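Local coordinates for 5,10-methylenetetrahydrofolate dehydrogenase (Bombyx mori, PDB 5ZF1), which probably oxidises 5,10-methylenetetrahydrofolate to 5,10-methenyltetrahydrofolate with NADP+ as electron acceptor in one-carbon metabolism, at residues T195-H198 / R199-K203; D204-E207 / A208-N212; D259-E262 / V263-A267. All coordinates share one frame; numbering follows the deposited sequence.

Following the chain from its N terminus, the three contacts come in series within the NAD(P)-binding domain, none nested in or crossing another. Contact 1 closes the tight turn that leaves strand 193-197, an edge strand of the parallel sheet within this chain, and leads straight into helix 203-211. Contact 2 runs along that helix, which packs back on the strand: Thr195 CG2 lies 3.8 Å from Tyr209 CE1, and both contacts also reach the second subunit. Contact 3, further on, shapes the short helical passage between strands 236-239 and 269-270. Its centre is about 17 Å from that of contact 2 and about 22 Å from that of contact 1, and it touches neither.

Contact 1. Residues T195-H198 / R199-K203. With SO4 (sulfate ion), chain E.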
# COMPACT_ATOMS: atom_id res chain seq x y z
N THR B 195 -2.62 11.69 7.04
CA THR B 195 -2.71 10.96 8.31
C THR B 195 -3.81 9.93 8.16
O THR B 195 -4.91 10.26 7.72
CB THR B 195 -3.05 11.90 9.47
OG1 THR B 195 -2.06 12.93 9.55
CG2 THR B 195 -3.13 11.10 10.80
N ILE B 196 -3.51 8.68 8.51
CA ILE B 196 -4.48 7.60 8.50
C ILE B 196 -4.97 7.44 9.93
O ILE B 196 -4.19 7.06 10.80
CB ILE B 196 -3.86 6.29 8.00
CG1 ILE B 196 -3.35 6.45 6.55
CG2 ILE B 196 -4.87 5.17 8.07
CD1 ILE B 196 -2.29 5.43 6.19
N CYS B 197 -6.23 7.78 10.16
CA CYS B 197 -6.89 7.53 11.43
C CYS B 197 -7.82 6.34 11.25
O CYS B 197 -8.23 6.01 10.14
CB CYS B 197 -7.68 8.76 11.88
SG CYS B 197 -6.67 10.20 12.28
N HIS B 198 -8.15 5.69 12.36
CA HIS B 198 -8.92 4.45 12.26
C HIS B 198 -9.60 4.17 13.59
O HIS B 198 -9.64 5.01 14.49
CB HIS B 198 -8.02 3.27 11.85
CG HIS B 198 -6.79 3.12 12.68
ND1 HIS B 198 -6.82 2.72 14.01
CD2 HIS B 198 -5.48 3.31 12.38
CE1 HIS B 198 -5.58 2.67 14.48
NE2 HIS B 198 -4.75 3.04 13.51
N ARG B 199 -10.15 2.95 13.70
CA ARG B 199 -11.02 2.60 14.82
C ARG B 199 -10.32 2.75 16.16
O ARG B 199 -11.00 2.98 17.17
CB ARG B 199 -11.53 1.17 14.65
CG ARG B 199 -10.45 0.10 14.70
CD ARG B 199 -10.97 -1.26 14.27
NE ARG B 199 -11.55 -1.22 12.93
CZ ARG B 199 -12.16 -2.24 12.33
NH1 ARG B 199 -12.28 -3.41 12.96
NH2 ARG B 199 -12.66 -2.10 11.10
N TYR B 200 -9.00 2.65 16.21
CA TYR B 200 -8.29 2.73 17.49
C TYR B 200 -7.60 4.08 17.72
O TYR B 200 -6.92 4.24 18.74
CB TYR B 200 -7.28 1.59 17.60
CG TYR B 200 -7.89 0.20 17.55
CD1 TYR B 200 -8.93 -0.15 18.42
CD2 TYR B 200 -7.41 -0.76 16.67
CE1 TYR B 200 -9.47 -1.42 18.38
CE2 TYR B 200 -7.96 -2.06 16.62
CZ TYR B 200 -8.99 -2.36 17.48
OH TYR B 200 -9.55 -3.64 17.48
N THR B 201 -7.74 5.04 16.81
CA THR B 201 -7.27 6.39 17.09
C THR B 201 -8.09 6.97 18.23
O THR B 201 -9.32 7.00 18.16
CB THR B 201 -7.43 7.27 15.84
OG1 THR B 201 -6.67 6.70 14.78
CG2 THR B 201 -6.95 8.69 16.12
N PRO B 202 -7.44 7.46 19.29
CA PRO B 202 -8.18 8.09 20.39
C PRO B 202 -8.95 9.32 19.92
O PRO B 202 -8.50 10.06 19.03
CB PRO B 202 -7.08 8.48 21.39
CG PRO B 202 -5.87 7.66 21.01
CD PRO B 202 -5.99 7.44 19.51
N LYS B 203 -10.12 9.52 20.53
CA LYS B 203 -11.02 10.60 20.14
C LYS B 203 -10.33 11.96 20.16
O LYS B 203 -10.43 12.73 19.20
CB LYS B 203 -12.22 10.63 21.09
CG LYS B 203 -13.14 9.41 20.96
CD LYS B 203 -14.13 9.35 22.13
CE LYS B 203 -15.00 8.10 22.07
NZ LYS B 203 -15.81 7.94 23.32
S SO4 E . -11.59 1.59 10.43
O1 SO4 E . -11.11 1.27 9.09
O2 SO4 E . -11.86 2.99 10.69
O3 SO4 E . -12.83 0.85 10.61
O4 SO4 E . -10.62 1.12 11.43
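Cys197 touches Thr201 through CB, 3.7 Å from Thr201 OG1, with SG facing the methyl CG2. The main link begins one residue further on, where the backbone N of His198 donates to Thr201 OG1 over 3.0 Å at an angle of 159°. That hydroxyl also hydrogen-bonds Thr193 OG1 of the second subunit, and it lies over the centre of one face of the imidazole, 4.0 Å above its plane. With CG between the backbone N and the carbonyl carbon (chi1 51°), the His198 ring swings alongside the turn, and its ND1 accepts the N-H of Tyr200 at 3.1 Å nearly in the ring plane. At the far side of the ring NE2 is bonded to Ala192 O of the second subunit. His198 O accepts Thr201 N at 3.0 Å, the donor lying above the carbonyl plane, which closes a type I beta turn over residues 198 to 201; this is the loop at the C-terminal end of a Rossmann strand. With an alanine in place of His198, the Tyr200 amide would probably lose its acceptor and the carbonyl of Ala192 in the second subunit its donor. Immediately after His198, the turn grips a sulfate through Arg199: the backbone N reaches sulfate O4 at 3.0 Å, and NE reaches the same oxygen at 2.9 Å. The bend at chi3 (57°) brings the guanidinium edge-on to the anion, which lets NH2 bond sulfate O3 at 3.0 Å. Arg166 N and Thr220 OG1 also bond the sulfate, consistent with a site for the 2'-phosphate of NADP+, as in relatives of this family. The Arg199 aliphatic chain meanwhile passes over the Tyr200 ring, CG above its centre.

Contact 2. Residues D204-E207 / A208-N212; sequences DKLE and AYCRN
Arg211 folds back over the preceding turn, its guanidinium turning one face to the Glu207 peptide; Glu207 O, 3.6 Å above the guanidinium plane, and Ala208 CA are both displaced toward the rim of the group. A bend at chi3 (-54°) brings Arg211 NH1 within 3.8 Å of Glu207 CB. The Glu207 chain is extended, and its OE1 stays 4.5 Å from Arg211 NH1, beyond a salt bridge; OE2 has a long, weak ion pair with Lys227. At its edge the Arg211 guanidinium bonds a water through NH1, and that water donates to Asp204 O. Tyr209 lies obliquely against Lys205, its CD2 only 3.0 Å from Lys205 O. On the inner side, the methyl CD1 of Leu206 touches Cys210 SG at 3.9 Å. Backbone bonds from Ala208, Tyr209, Cys210 and Arg211 to the carbonyls four residues back carry the helix. Helix 203-211 packs on the last two strands of this chain's sheet, which continues into the second subunit: Leu206 and Cys210 rest on Ile164 and Tyr209 on Val162 of strand 160-164, while Leu206 meets Cys197, and Tyr209 both Thr195 and Cys197, of strand 193-197; Lys205 and Tyr209 also touch Asn160 of the second subunit.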
# COMPACT_ATOMS: atom_id res chain seq x y z
N ASP B 204 -9.62 12.28 21.24
CA ASP B 204 -8.98 13.59 21.33
C ASP B 204 -7.89 13.76 20.28
O ASP B 204 -7.69 14.87 19.75
CB ASP B 204 -8.42 13.81 22.74
CG ASP B 204 -9.52 13.96 23.79
OD1 ASP B 204 -10.60 14.51 23.47
OD2 ASP B 204 -9.29 13.53 24.94
N LYS B 205 -7.16 12.68 19.96
CA LYS B 205 -6.15 12.78 18.90
C LYS B 205 -6.79 12.96 17.53
O LYS B 205 -6.28 13.71 16.69
CB LYS B 205 -5.26 11.54 18.88
CG LYS B 205 -4.53 11.23 20.19
CD LYS B 205 -3.65 12.38 20.61
CE LYS B 205 -2.43 11.89 21.37
NZ LYS B 205 -1.44 12.99 21.54
N LEU B 206 -7.88 12.23 17.28
CA LEU B 206 -8.59 12.39 16.01
C LEU B 206 -9.05 13.82 15.84
O LEU B 206 -8.86 14.43 14.77
CB LEU B 206 -9.79 11.44 15.93
CG LEU B 206 -10.74 11.72 14.75
CD1 LEU B 206 -10.09 11.33 13.44
CD2 LEU B 206 -12.07 11.01 14.91
N GLU B 207 -9.59 14.40 16.90
CA GLU B 207 -10.08 15.77 16.81
C GLU B 207 -8.95 16.75 16.53
O GLU B 207 -9.10 17.67 15.72
CB GLU B 207 -10.83 16.14 18.09
CG GLU B 207 -12.12 15.35 18.26
CD GLU B 207 -12.87 15.72 19.52
OE1 GLU B 207 -12.36 16.57 20.29
OE2 GLU B 207 -13.95 15.14 19.76
N ALA B 208 -7.79 16.55 17.17
CA ALA B 208 -6.64 17.41 16.91
C ALA B 208 -6.16 17.28 15.46
O ALA B 208 -5.84 18.27 14.80
CB ALA B 208 -5.50 17.08 17.88
N TYR B 209 -6.08 16.05 14.94
CA TYR B 209 -5.69 15.91 13.54
C TYR B 209 -6.67 16.60 12.61
O TYR B 209 -6.27 17.22 11.61
CB TYR B 209 -5.57 14.44 13.17
CG TYR B 209 -4.33 13.71 13.65
CD1 TYR B 209 -3.07 14.05 13.18
CD2 TYR B 209 -4.44 12.63 14.54
CE1 TYR B 209 -1.94 13.34 13.59
CE2 TYR B 209 -3.33 11.93 14.96
CZ TYR B 209 -2.09 12.29 14.49
OH TYR B 209 -1.00 11.58 14.89
N CYS B 210 -7.98 16.47 12.90
CA CYS B 210 -8.99 17.05 12.02
C CYS B 210 -8.92 18.56 12.05
O CYS B 210 -9.07 19.21 11.00
CB CYS B 210 -10.37 16.56 12.42
SG CYS B 210 -10.73 14.86 11.95
N ARG B 211 -8.66 19.14 13.23
CA ARG B 211 -8.62 20.60 13.33
C ARG B 211 -7.49 21.19 12.53
O ARG B 211 -7.55 22.37 12.16
CB ARG B 211 -8.46 21.04 14.79
CG ARG B 211 -9.67 20.86 15.62
CD ARG B 211 -9.51 21.61 16.97
NE ARG B 211 -8.29 21.24 17.70
CZ ARG B 211 -8.24 20.28 18.61
NH1 ARG B 211 -9.32 19.58 18.91
NH2 ARG B 211 -7.09 20.02 19.23
N ASN B 212 -6.43 20.42 12.27
CA ASN B 212 -5.31 20.91 11.51
C ASN B 212 -5.35 20.47 10.05
O ASN B 212 -4.39 20.72 9.31
CB ASN B 212 -4.00 20.46 12.16
CG ASN B 212 -3.82 21.07 13.54
OD1 ASN B 212 -3.84 20.36 14.55
ND2 ASN B 212 -3.69 22.39 13.59
O HOH W 1 -8.26 17.35 20.93

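Contact 3. Residues D259-E262 / V263-A267; sequences DYEE and VSKIA
Tyr260 and Ser264 are joined by a pair of hydrogen bonds to one carbonyl. Ser264 N donates to Tyr260 O at 2.8 Å, and Ser264 OG reaches the same oxygen over a short 2.5 Å, the two donors coming from opposite faces of the carbonyl plane. The torsion that sets OG beside its own backbone N (chi1 -60°) also brings it over the centre of the Tyr260 ring, 3.2 Å above the plane; the hydroxyl that bonds the Tyr260 carbonyl thereby sits over one face of the ring as well. Further backbone bonds follow: Val263 N runs to Asp259 O at 2.8 Å, almost straight, and Lys265 N to Glu262 O at 3.0 Å from above the carbonyl plane. Charge pairing adds a salt bridge on the outside. Glu262, bent at chi2, and the extended Lys265 lie side by side, and Lys265 NZ meets Glu262 OE2 at 2.7 Å on the syn side. A weak bond to OE1 of the same carboxylate accompanies it, while the Glu261 carboxylate stands a little farther off. In packing contacts, Val263 lies against Ile237 and Ile270, and the Tyr260 and Ser264 side chains also touch Ile270. With Asp259 at the N-cap, this brief helix 260-263 lies on the connection between adjacent parallel strands 236-239 and 269-270, a beta-alpha-beta crossover of the Rossmann-type domain.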
# COMPACT_ATOMS: atom_id res chain seq x y z
N ASP B 259 -21.91 16.35 10.71
CA ASP B 259 -22.93 17.27 11.18
C ASP B 259 -23.08 18.34 10.11
O ASP B 259 -22.50 19.43 10.19
CB ASP B 259 -22.56 17.84 12.54
CG ASP B 259 -23.63 18.76 13.11
OD1 ASP B 259 -24.58 19.12 12.39
OD2 ASP B 259 -23.51 19.12 14.30
N TYR B 260 -23.86 18.00 9.08
CA TYR B 260 -23.87 18.79 7.85
C TYR B 260 -24.24 20.24 8.11
O TYR B 260 -23.56 21.16 7.64
CB TYR B 260 -24.81 18.17 6.82
CG TYR B 260 -24.79 18.89 5.49
CD1 TYR B 260 -25.74 19.86 5.20
CD2 TYR B 260 -23.82 18.61 4.54
CE1 TYR B 260 -25.73 20.53 3.98
CE2 TYR B 260 -23.80 19.27 3.33
CZ TYR B 260 -24.76 20.23 3.05
OH TYR B 260 -24.74 20.89 1.85
N GLU B 261 -25.31 20.48 8.88
CA GLU B 261 -25.80 21.84 9.05
C GLU B 261 -24.74 22.74 9.68
O GLU B 261 -24.52 23.86 9.22
CB GLU B 261 -27.08 21.86 9.88
CG GLU B 261 -27.64 23.27 10.07
CD GLU B 261 -28.89 23.31 10.92
OE1 GLU B 261 -29.61 22.29 10.99
OE2 GLU B 261 -29.16 24.38 11.52
N GLU B 262 -24.07 22.26 10.72
CA GLU B 262 -23.07 23.09 11.38
C GLU B 262 -21.75 23.11 10.62
O GLU B 262 -21.13 24.16 10.47
CB GLU B 262 -22.85 22.63 12.82
CG GLU B 262 -23.98 23.02 13.78
CD GLU B 262 -24.48 24.44 13.56
OE1 GLU B 262 -23.66 25.39 13.57
OE2 GLU B 262 -25.71 24.61 13.37
N VAL B 263 -21.32 21.95 10.10
CA VAL B 263 -20.03 21.89 9.42
C VAL B 263 -20.07 22.69 8.13
O VAL B 263 -19.06 23.29 7.74
CB VAL B 263 -19.61 20.43 9.20
CG1 VAL B 263 -18.46 20.33 8.19
CG2 VAL B 263 -19.21 19.82 10.52
N SER B 264 -21.23 22.74 7.46
CA SER B 264 -21.38 23.54 6.25
C SER B 264 -21.11 25.02 6.51
O SER B 264 -20.72 25.74 5.59
CB SER B 264 -22.78 23.38 5.66
OG SER B 264 -23.04 22.03 5.31
N LYS B 265 -21.33 25.48 7.75
CA LYS B 265 -21.02 26.86 8.12
C LYS B 265 -19.53 27.12 8.30
O LYS B 265 -19.12 28.28 8.39
CB LYS B 265 -21.73 27.24 9.42
CG LYS B 265 -23.24 27.17 9.40
CD LYS B 265 -23.80 27.48 10.78
CE LYS B 265 -25.29 27.24 10.87
NZ LYS B 265 -25.74 27.12 12.29
N ILE B 266 -18.71 26.07 8.37
CA ILE B 266 -17.28 26.21 8.62
C ILE B 266 -16.45 25.80 7.41
O ILE B 266 -15.47 26.47 7.06
CB ILE B 266 -16.86 25.39 9.86
CG1 ILE B 266 -17.78 25.71 11.05
CG2 ILE B 266 -15.40 25.67 10.21
CD1 ILE B 266 -17.64 27.12 11.56
N ALA B 267 -16.81 24.69 6.77
CA ALA B 267 -16.00 24.10 5.72
C ALA B 267 -15.99 24.98 4.48
O ALA B 267 -16.90 25.78 4.24
CB ALA B 267 -16.52 22.71 5.36